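Local coordinates for chromosome replication initiation inhibitor protein (Agrobacterium tumefaciens, PDB 3FD3) that probably acts as a LysR-type, DNA-binding transcriptional regulator, represented here by its C-terminal effector-binding-type domain, at residues P101-W115 with F137-L149. Numbering follows the deposited sequence.
Sequences PGLTFNQKDRLQASW and FVKASLAGMGWGL. With CA (calcium ion), chain B.
The Phe137 ring is filled in on both faces. Leu103 lays its CB over one of them, 3.9 Å from the ring centroid in a CH-pi contact displaced toward the rim, while the calcium ion sits over the opposite face, nearest Phe137 CE2 at 3.3 Å. At the edge, in the ring plane, come Gln112 OE1 and the backbone carbon of Thr104. Trp147 carries Gly102 CA over the face of its five-membered ring. At the other end of the indole, CZ3 and CH2 run against CB and CG of Gln112, and Trp147 CZ3 meets Trp115 CE3 at 3.8 Å, the two six-membered rings inclined at 54°. Although Trp147 CB points away from 101-115, placing CG between the backbone N and the carbonyl carbon swings the indole back over Gly102 and toward Gln112.

The backbones join in a single parallel bridge: Trp147 N donates to Pro101 O, and Leu103 N to Trp147 O at 2.8 Å. This ties strand 102-104 to Trp147, beside the edge strand 148-151 of the mixed sheet, within a LysR substrate-binding domain of the periplasmic-binding-protein type. Helix 134-142 packs alongside and ends in a Schellman motif at Gly144; its Ala140 touches both methyls of Leu103.

The Gln112 chain is bent about CB-CG (chi2 68°), bringing its amide round to the strand. Gln112 OE1 takes Leu149 N at 3.0 Å, nearly straight (169°) and on a lone pair; NE2 donates to Asp109 OD2 from above the carboxylate plane. Engaged at both ends, the amide is fixed in its flip. Asp109 OD2 and Gln112 OE1 both hold a calcium-bound water from the second shell; Leu149 O binds the calcium directly at 2.4 Å. Asp109 OD2 also receives Phe105 N, while OD1 caps Leu111 N at the start of helix 111-120.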
ATOM      1  N   PRO A 101      15.235  -6.327  15.157  1.00 22.61           N
ATOM      2  CA  PRO A 101      14.694  -6.414  13.793  1.00 21.52           C
ATOM      3  C   PRO A 101      14.252  -5.062  13.245  1.00 21.49           C
ATOM      4  O   PRO A 101      13.351  -4.428  13.790  1.00 21.44           O
ATOM      5  CB  PRO A 101      13.470  -7.335  13.951  1.00 22.04           C
ATOM      6  CG  PRO A 101      13.756  -8.118  15.146  1.00 23.30           C
ATOM      7  CD  PRO A 101      14.503  -7.206  16.083  1.00 22.78           C
ATOM      8  N   GLY A 102      14.874  -4.647  12.149  1.00 20.33           N
ATOM      9  CA  GLY A 102      14.434  -3.473  11.430  1.00 20.40           C
ATOM     10  C   GLY A 102      13.333  -3.807  10.445  1.00 20.94           C
ATOM     11  O   GLY A 102      12.996  -4.995  10.199  1.00 20.66           O
ATOM     12  N   LEU A 103      12.821  -2.745   9.835  1.00 21.51           N
ATOM     13  CA  LEU A 103      11.955  -2.830   8.672  1.00 20.93           C
ATOM     14  C   LEU A 103      12.642  -2.089   7.519  1.00 21.38           C
ATOM     15  O   LEU A 103      13.101  -0.950   7.693  1.00 22.90           O
ATOM     16  CB  LEU A 103      10.603  -2.181   8.945  1.00 21.60           C
ATOM     17  CG  LEU A 103       9.843  -2.696  10.153  1.00 22.10           C
ATOM     18  CD1 LEU A 103       8.655  -1.778  10.510  1.00 22.72           C
ATOM     19  CD2 LEU A 103       9.373  -4.158   9.904  1.00 20.67           C
ATOM     20  N   THR A 104      12.707  -2.734   6.360  1.00 20.74           N
ATOM     21  CA  THR A 104      13.313  -2.141   5.152  1.00 20.77           C
ATOM     22  C   THR A 104      12.345  -2.351   3.985  1.00 19.97           C
ATOM     23  O   THR A 104      11.798  -3.430   3.808  1.00 19.45           O
ATOM     24  CB  THR A 104      14.709  -2.736   4.867  1.00 20.42           C
ATOM     25  OG1 THR A 104      15.524  -2.682   6.061  1.00 22.53           O
ATOM     26  CG2 THR A 104      15.425  -1.952   3.723  1.00 20.66           C
ATOM     27  N   PHE A 105      12.113  -1.312   3.196  1.00 20.70           N
ATOM     28  CA  PHE A 105      11.053  -1.345   2.189  1.00 20.59           C
ATOM     29  C   PHE A 105      11.489  -2.278   1.044  1.00 20.37           C
ATOM     30  O   PHE A 105      10.755  -3.176   0.652  1.00 20.15           O
ATOM     31  CB  PHE A 105      10.772   0.093   1.718  1.00 21.64           C
ATOM     32  CG  PHE A 105       9.534   0.258   0.901  1.00 21.29           C
ATOM     33  CD1 PHE A 105       9.497  -0.157  -0.418  1.00 23.49           C
ATOM     34  CD2 PHE A 105       8.412   0.877   1.431  1.00 24.16           C
ATOM     35  CE1 PHE A 105       8.353   0.011  -1.194  1.00 23.88           C
ATOM     36  CE2 PHE A 105       7.267   1.049   0.653  1.00 23.30           C
ATOM     37  CZ  PHE A 105       7.233   0.630  -0.624  1.00 24.29           C
ATOM     38  N   ASN A 106      12.694  -2.071   0.535  1.00 19.89           N
ATOM     39  CA  ASN A 106      13.270  -2.905  -0.494  1.00 20.69           C
ATOM     40  C   ASN A 106      14.774  -2.636  -0.534  1.00 21.04           C
ATOM     41  O   ASN A 106      15.289  -1.944   0.330  1.00 19.78           O
ATOM     42  CB  ASN A 106      12.595  -2.700  -1.862  1.00 20.24           C
ATOM     43  CG  ASN A 106      12.743  -1.290  -2.386  1.00 20.21           C
ATOM     44  OD1 ASN A 106      13.701  -0.575  -2.043  1.00 19.32           O
ATOM     45  ND2 ASN A 106      11.823  -0.890  -3.274  1.00 21.80           N
ATOM     46  N   GLN A 107      15.480  -3.166  -1.514  1.00 22.42           N
ATOM     47  CA  GLN A 107      16.941  -3.066  -1.501  1.00 23.62           C
ATOM     48  C   GLN A 107      17.458  -1.657  -1.783  1.00 23.99           C
ATOM     49  O   GLN A 107      18.620  -1.377  -1.550  1.00 25.30           O
ATOM     50  CB  GLN A 107      17.545  -4.086  -2.466  1.00 24.67           C
ATOM     51  CG  GLN A 107      17.270  -5.513  -1.996  1.00 29.12           C
ATOM     52  CD  GLN A 107      17.771  -6.576  -2.933  1.00 35.86           C
ATOM     53  OE1 GLN A 107      18.820  -7.182  -2.694  1.00 39.44           O
ATOM     54  NE2 GLN A 107      17.020  -6.827  -4.009  1.00 38.43           N
ATOM     55  N   LYS A 108      16.602  -0.777  -2.262  1.00 23.53           N
ATOM     56  CA  LYS A 108      16.963   0.622  -2.503  1.00 24.38           C
ATOM     57  C   LYS A 108      16.622   1.570  -1.365  1.00 23.75           C
ATOM     58  O   LYS A 108      16.899   2.778  -1.456  1.00 23.30           O
ATOM     59  CB  LYS A 108      16.297   1.082  -3.797  1.00 24.87           C
ATOM     60  CG  LYS A 108      16.912   0.359  -4.978  1.00 26.69           C
ATOM     61  CD  LYS A 108      16.469   0.873  -6.305  1.00 29.91           C
ATOM     62  CE  LYS A 108      17.167   0.111  -7.408  1.00 31.33           C
ATOM     63  NZ  LYS A 108      16.966   0.765  -8.712  1.00 34.93           N
ATOM     64  N   ASP A 109      16.025   1.035  -0.300  1.00 23.00           N
ATOM     65  CA  ASP A 109      15.585   1.845   0.826  1.00 23.01           C
ATOM     66  C   ASP A 109      16.770   2.099   1.746  1.00 23.79           C
ATOM     67  O   ASP A 109      17.198   1.186   2.485  1.00 23.53           O
ATOM     68  CB  ASP A 109      14.459   1.128   1.574  1.00 22.88           C
ATOM     69  CG  ASP A 109      14.030   1.825   2.851  1.00 23.37           C
ATOM     70  OD1 ASP A 109      14.440   2.980   3.110  1.00 23.00           O
ATOM     71  OD2 ASP A 109      13.267   1.193   3.643  1.00 20.54           O
ATOM     72  N   ARG A 110      17.240   3.350   1.739  1.00 23.42           N
ATOM     73  CA  ARG A 110      18.396   3.758   2.539  0.50 24.02           C
ATOM     74  C   ARG A 110      18.010   4.521   3.797  1.00 23.42           C
ATOM     75  O   ARG A 110      18.882   4.990   4.534  1.00 23.90           O
ATOM     76  CB  ARG A 110      19.350   4.625   1.698  0.50 24.25           C
ATOM     77  CG  ARG A 110      20.071   3.854   0.618  0.50 26.37           C
ATOM     78  CD  ARG A 110      20.978   4.757  -0.219  0.50 28.74           C
ATOM     79  NE  ARG A 110      22.149   5.231   0.522  0.50 32.14           N
ATOM     80  CZ  ARG A 110      22.512   6.508   0.622  0.50 32.96           C
ATOM     81  NH1 ARG A 110      21.799   7.453   0.027  0.50 33.39           N
ATOM     82  NH2 ARG A 110      23.593   6.836   1.315  0.50 33.94           N
ATOM     83  N   LEU A 111      16.711   4.651   4.063  1.00 23.04           N
ATOM     84  CA  LEU A 111      16.276   5.515   5.175  1.00 23.09           C
ATOM     85  C   LEU A 111      16.703   5.048   6.573  1.00 22.74           C
ATOM     86  O   LEU A 111      17.093   5.858   7.414  1.00 22.51           O
ATOM     87  CB  LEU A 111      14.755   5.749   5.135  1.00 23.14           C
ATOM     88  CG  LEU A 111      14.171   6.393   3.874  1.00 24.61           C
ATOM     89  CD1 LEU A 111      12.718   6.832   4.158  1.00 26.17           C
ATOM     90  CD2 LEU A 111      15.009   7.560   3.330  1.00 25.98           C
ATOM     91  N   GLN A 112      16.624   3.754   6.844  1.00 21.80           N
ATOM     92  CA  GLN A 112      17.028   3.264   8.154  1.00 21.73           C
ATOM     93  C   GLN A 112      18.541   3.438   8.303  1.00 21.48           C
ATOM     94  O   GLN A 112      19.010   3.859   9.352  1.00 22.36           O
ATOM     95  CB  GLN A 112      16.687   1.789   8.331  1.00 20.58           C
ATOM     96  CG  GLN A 112      15.205   1.525   8.573  1.00 20.93           C
ATOM     97  CD  GLN A 112      14.320   1.820   7.377  1.00 22.51           C
ATOM     98  OE1 GLN A 112      13.262   2.428   7.522  1.00 22.16           O
ATOM     99  NE2 GLN A 112      14.718   1.340   6.201  1.00 21.91           N
ATOM    100  N   ALA A 113      19.279   3.110   7.248  1.00 22.00           N
ATOM    101  CA  ALA A 113      20.746   3.229   7.252  1.00 22.67           C
ATOM    102  C   ALA A 113      21.161   4.682   7.474  1.00 23.05           C
ATOM    103  O   ALA A 113      22.064   4.991   8.265  1.00 22.55           O
ATOM    104  CB  ALA A 113      21.338   2.701   5.941  1.00 22.96           C
ATOM    105  N   SER A 114      20.491   5.580   6.769  1.00 23.66           N
ATOM    106  CA  SER A 114      20.754   7.002   6.884  1.00 24.96           C
ATOM    107  C   SER A 114      20.442   7.512   8.300  1.00 24.50           C
ATOM    108  O   SER A 114      21.235   8.237   8.889  1.00 25.09           O
ATOM    109  CB  SER A 114      19.919   7.774   5.862  1.00 24.90           C
ATOM    110  OG  SER A 114      20.266   9.133   5.960  1.00 28.46           O
ATOM    111  N   TRP A 115      19.296   7.111   8.833  1.00 24.28           N
ATOM    112  CA  TRP A 115      18.901   7.487  10.189  1.00 23.62           C
ATOM    113  C   TRP A 115      19.938   7.021  11.209  1.00 23.88           C
ATOM    114  O   TRP A 115      20.364   7.795  12.058  1.00 24.16           O
ATOM    115  CB  TRP A 115      17.504   6.942  10.545  1.00 23.75           C
ATOM    116  CG  TRP A 115      17.123   7.311  11.932  1.00 23.60           C
ATOM    117  CD1 TRP A 115      16.572   8.496  12.343  1.00 23.67           C
ATOM    118  CD2 TRP A 115      17.325   6.537  13.102  1.00 21.61           C
ATOM    119  NE1 TRP A 115      16.408   8.499  13.703  1.00 22.46           N
ATOM    120  CE2 TRP A 115      16.865   7.303  14.195  1.00 22.29           C
ATOM    121  CE3 TRP A 115      17.869   5.264  13.347  1.00 23.45           C
ATOM    122  CZ2 TRP A 115      16.916   6.839  15.507  1.00 23.56           C
ATOM    123  CZ3 TRP A 115      17.918   4.809  14.646  1.00 22.98           C
ATOM    124  CH2 TRP A 115      17.464   5.605  15.714  1.00 23.84           C
ATOM    125  N   PHE A 137       4.359  -0.919   6.693  1.00 20.37           N
ATOM    126  CA  PHE A 137       5.407  -0.430   7.617  1.00 20.42           C
ATOM    127  C   PHE A 137       4.777   0.066   8.928  1.00 20.35           C
ATOM    128  O   PHE A 137       5.252  -0.260  10.009  1.00 20.54           O
ATOM    129  CB  PHE A 137       6.207   0.746   7.024  1.00 21.13           C
ATOM    130  CG  PHE A 137       7.653   0.458   6.736  1.00 20.15           C
ATOM    131  CD1 PHE A 137       8.024  -0.479   5.803  1.00 21.74           C
ATOM    132  CD2 PHE A 137       8.650   1.225   7.340  1.00 21.72           C
ATOM    133  CE1 PHE A 137       9.377  -0.711   5.505  1.00 20.65           C
ATOM    134  CE2 PHE A 137       9.983   0.993   7.053  1.00 21.03           C
ATOM    135  CZ  PHE A 137      10.344   0.028   6.101  1.00 20.55           C
ATOM    136  N   VAL A 138       3.723   0.870   8.826  1.00 20.77           N
ATOM    137  CA  VAL A 138       3.084   1.407  10.010  1.00 20.99           C
ATOM    138  C   VAL A 138       2.474   0.269  10.822  1.00 21.15           C
ATOM    139  O   VAL A 138       2.651   0.180  12.028  1.00 20.69           O
ATOM    140  CB  VAL A 138       2.030   2.436   9.694  1.00 21.76           C
ATOM    141  CG1 VAL A 138       1.288   2.878  10.998  1.00 19.53           C
ATOM    142  CG2 VAL A 138       2.698   3.641   8.991  1.00 23.00           C
ATOM    143  N   LYS A 139       1.762  -0.627  10.151  1.00 20.88           N
ATOM    144  CA  LYS A 139       1.156  -1.754  10.867  1.00 21.69           C
ATOM    145  C   LYS A 139       2.191  -2.622  11.573  1.00 21.27           C
ATOM    146  O   LYS A 139       1.985  -3.045  12.717  1.00 21.42           O
ATOM    147  CB  LYS A 139       0.354  -2.634   9.917  1.00 22.31           C
ATOM    148  CG  LYS A 139      -0.914  -2.061   9.423  1.00 27.17           C
ATOM    149  CD  LYS A 139      -1.792  -3.174   8.783  1.00 31.89           C
ATOM    150  CE  LYS A 139      -3.024  -2.598   8.112  1.00 34.68           C
ATOM    151  NZ  LYS A 139      -2.673  -1.430   7.227  1.00 38.13           N
ATOM    152  N   ALA A 140       3.308  -2.884  10.901  1.00 20.15           N
ATOM    153  CA  ALA A 140       4.374  -3.712  11.472  1.00 21.31           C
ATOM    154  C   ALA A 140       5.006  -3.020  12.670  1.00 21.43           C
ATOM    155  O   ALA A 140       5.365  -3.658  13.654  1.00 22.10           O
ATOM    156  CB  ALA A 140       5.425  -3.974  10.420  1.00 20.86           C
ATOM    157  N   SER A 141       5.152  -1.702  12.581  1.00 21.53           N
ATOM    158  CA  SER A 141       5.694  -0.907  13.690  1.00 21.44           C
ATOM    159  C   SER A 141       4.773  -0.966  14.894  1.00 20.61           C
ATOM    160  O   SER A 141       5.226  -1.244  16.020  1.00 20.80           O
ATOM    161  CB  SER A 141       5.890   0.548  13.277  1.00 22.08           C
ATOM    162  OG  SER A 141       6.739   0.651  12.146  1.00 27.32           O
ATOM    163  N   LEU A 142       3.469  -0.782  14.653  1.00 20.36           N
ATOM    164  CA  LEU A 142       2.469  -0.838  15.715  1.00 20.02           C
ATOM    165  C   LEU A 142       2.384  -2.237  16.359  1.00 20.65           C
ATOM    166  O   LEU A 142       2.145  -2.349  17.552  1.00 20.29           O
ATOM    167  CB  LEU A 142       1.095  -0.469  15.161  1.00 20.50           C
ATOM    168  CG  LEU A 142       0.849   0.998  14.866  1.00 20.45           C
ATOM    169  CD1 LEU A 142      -0.395   1.128  13.966  1.00 23.69           C
ATOM    170  CD2 LEU A 142       0.671   1.784  16.226  1.00 21.38           C
ATOM    171  N   ALA A 143       2.563  -3.273  15.541  1.00 20.93           N
ATOM    172  CA  ALA A 143       2.440  -4.657  15.973  1.00 21.57           C
ATOM    173  C   ALA A 143       3.672  -5.148  16.710  1.00 22.18           C
ATOM    174  O   ALA A 143       3.709  -6.313  17.138  1.00 22.89           O
ATOM    175  CB  ALA A 143       2.157  -5.553  14.781  1.00 22.05           C
ATOM    176  N   GLY A 144       4.693  -4.302  16.858  1.00 21.16           N
ATOM    177  CA  GLY A 144       5.917  -4.698  17.587  1.00 21.02           C
ATOM    178  C   GLY A 144       6.872  -5.593  16.806  1.00 20.90           C
ATOM    179  O   GLY A 144       7.693  -6.311  17.374  1.00 20.50           O
HETATM  180  N   MSE A 145       6.714  -5.594  15.482  1.00 20.53           N
HETATM  181  CA  MSE A 145       7.446  -6.503  14.614  1.00 21.32           C
HETATM  182  C   MSE A 145       8.865  -5.989  14.281  1.00 22.08           C
HETATM  183  O   MSE A 145       9.798  -6.751  14.124  1.00 22.46           O
HETATM  184  CB  MSE A 145       6.601  -6.674  13.353  1.00 23.15           C
HETATM  185  CG  MSE A 145       6.964  -7.729  12.570  1.00 25.05           C
HETATM  186 SE   MSE A 145       5.656  -7.996  11.121  0.80 23.35          SE
HETATM  187  CE  MSE A 145       6.964  -8.657  10.074  1.00 29.74           C
ATOM    188  N   GLY A 146       9.006  -4.672  14.193  1.00 21.84           N
ATOM    189  CA  GLY A 146      10.279  -4.065  13.856  1.00 21.34           C
ATOM    190  C   GLY A 146      10.200  -2.581  14.076  1.00 21.89           C
ATOM    191  O   GLY A 146       9.143  -2.050  14.434  1.00 21.09           O
ATOM    192  N   TRP A 147      11.353  -1.940  13.931  1.00 21.15           N
ATOM    193  CA  TRP A 147      11.451  -0.477  13.892  1.00 20.68           C
ATOM    194  C   TRP A 147      11.746  -0.019  12.466  1.00 20.64           C
ATOM    195  O   TRP A 147      12.350  -0.728  11.694  1.00 21.22           O
ATOM    196  CB  TRP A 147      12.521   0.032  14.844  1.00 20.11           C
ATOM    197  CG  TRP A 147      13.948  -0.250  14.360  1.00 21.96           C
ATOM    198  CD1 TRP A 147      14.683  -1.371  14.578  1.00 21.99           C
ATOM    199  CD2 TRP A 147      14.756   0.612  13.560  1.00 20.19           C
ATOM    200  NE1 TRP A 147      15.898  -1.269  13.974  1.00 21.19           N
ATOM    201  CE2 TRP A 147      15.974  -0.059  13.333  1.00 22.30           C
ATOM    202  CE3 TRP A 147      14.566   1.884  13.005  1.00 21.18           C
ATOM    203  CZ2 TRP A 147      17.013   0.514  12.592  1.00 22.01           C
ATOM    204  CZ3 TRP A 147      15.587   2.437  12.250  1.00 22.20           C
ATOM    205  CH2 TRP A 147      16.789   1.753  12.049  1.00 21.70           C
ATOM    206  N   GLY A 148      11.301   1.187  12.130  1.00 20.44           N
ATOM    207  CA  GLY A 148      11.572   1.721  10.812  1.00 20.83           C
ATOM    208  C   GLY A 148      11.181   3.168  10.692  1.00 20.44           C
ATOM    209  O   GLY A 148      10.598   3.741  11.613  1.00 20.56           O
ATOM    210  N   LEU A 149      11.535   3.753   9.545  1.00 20.44           N
ATOM    211  CA  LEU A 149      11.222   5.154   9.273  1.00 20.85           C
ATOM    212  C   LEU A 149       9.842   5.254   8.639  1.00 20.70           C
ATOM    213  O   LEU A 149       9.564   4.620   7.610  1.00 23.75           O
ATOM    214  CB  LEU A 149      12.284   5.773   8.377  1.00 20.45           C
ATOM    215  CG  LEU A 149      13.577   6.266   9.052  1.00 20.88           C
ATOM    216  CD1 LEU A 149      13.333   7.525   9.861  1.00 22.81           C
ATOM    217  CD2 LEU A 149      14.182   5.180   9.977  1.00 19.99           C
TER
HETATM  218 CA    CA B   1       9.645   3.817   5.334  0.70 36.28          CA
HETATM  219  O   HOH W   1      11.858   3.249   5.223  1.00 26.70           O
HETATM  220  O   HOH W   2       7.331   4.199   4.788  1.00 23.28           O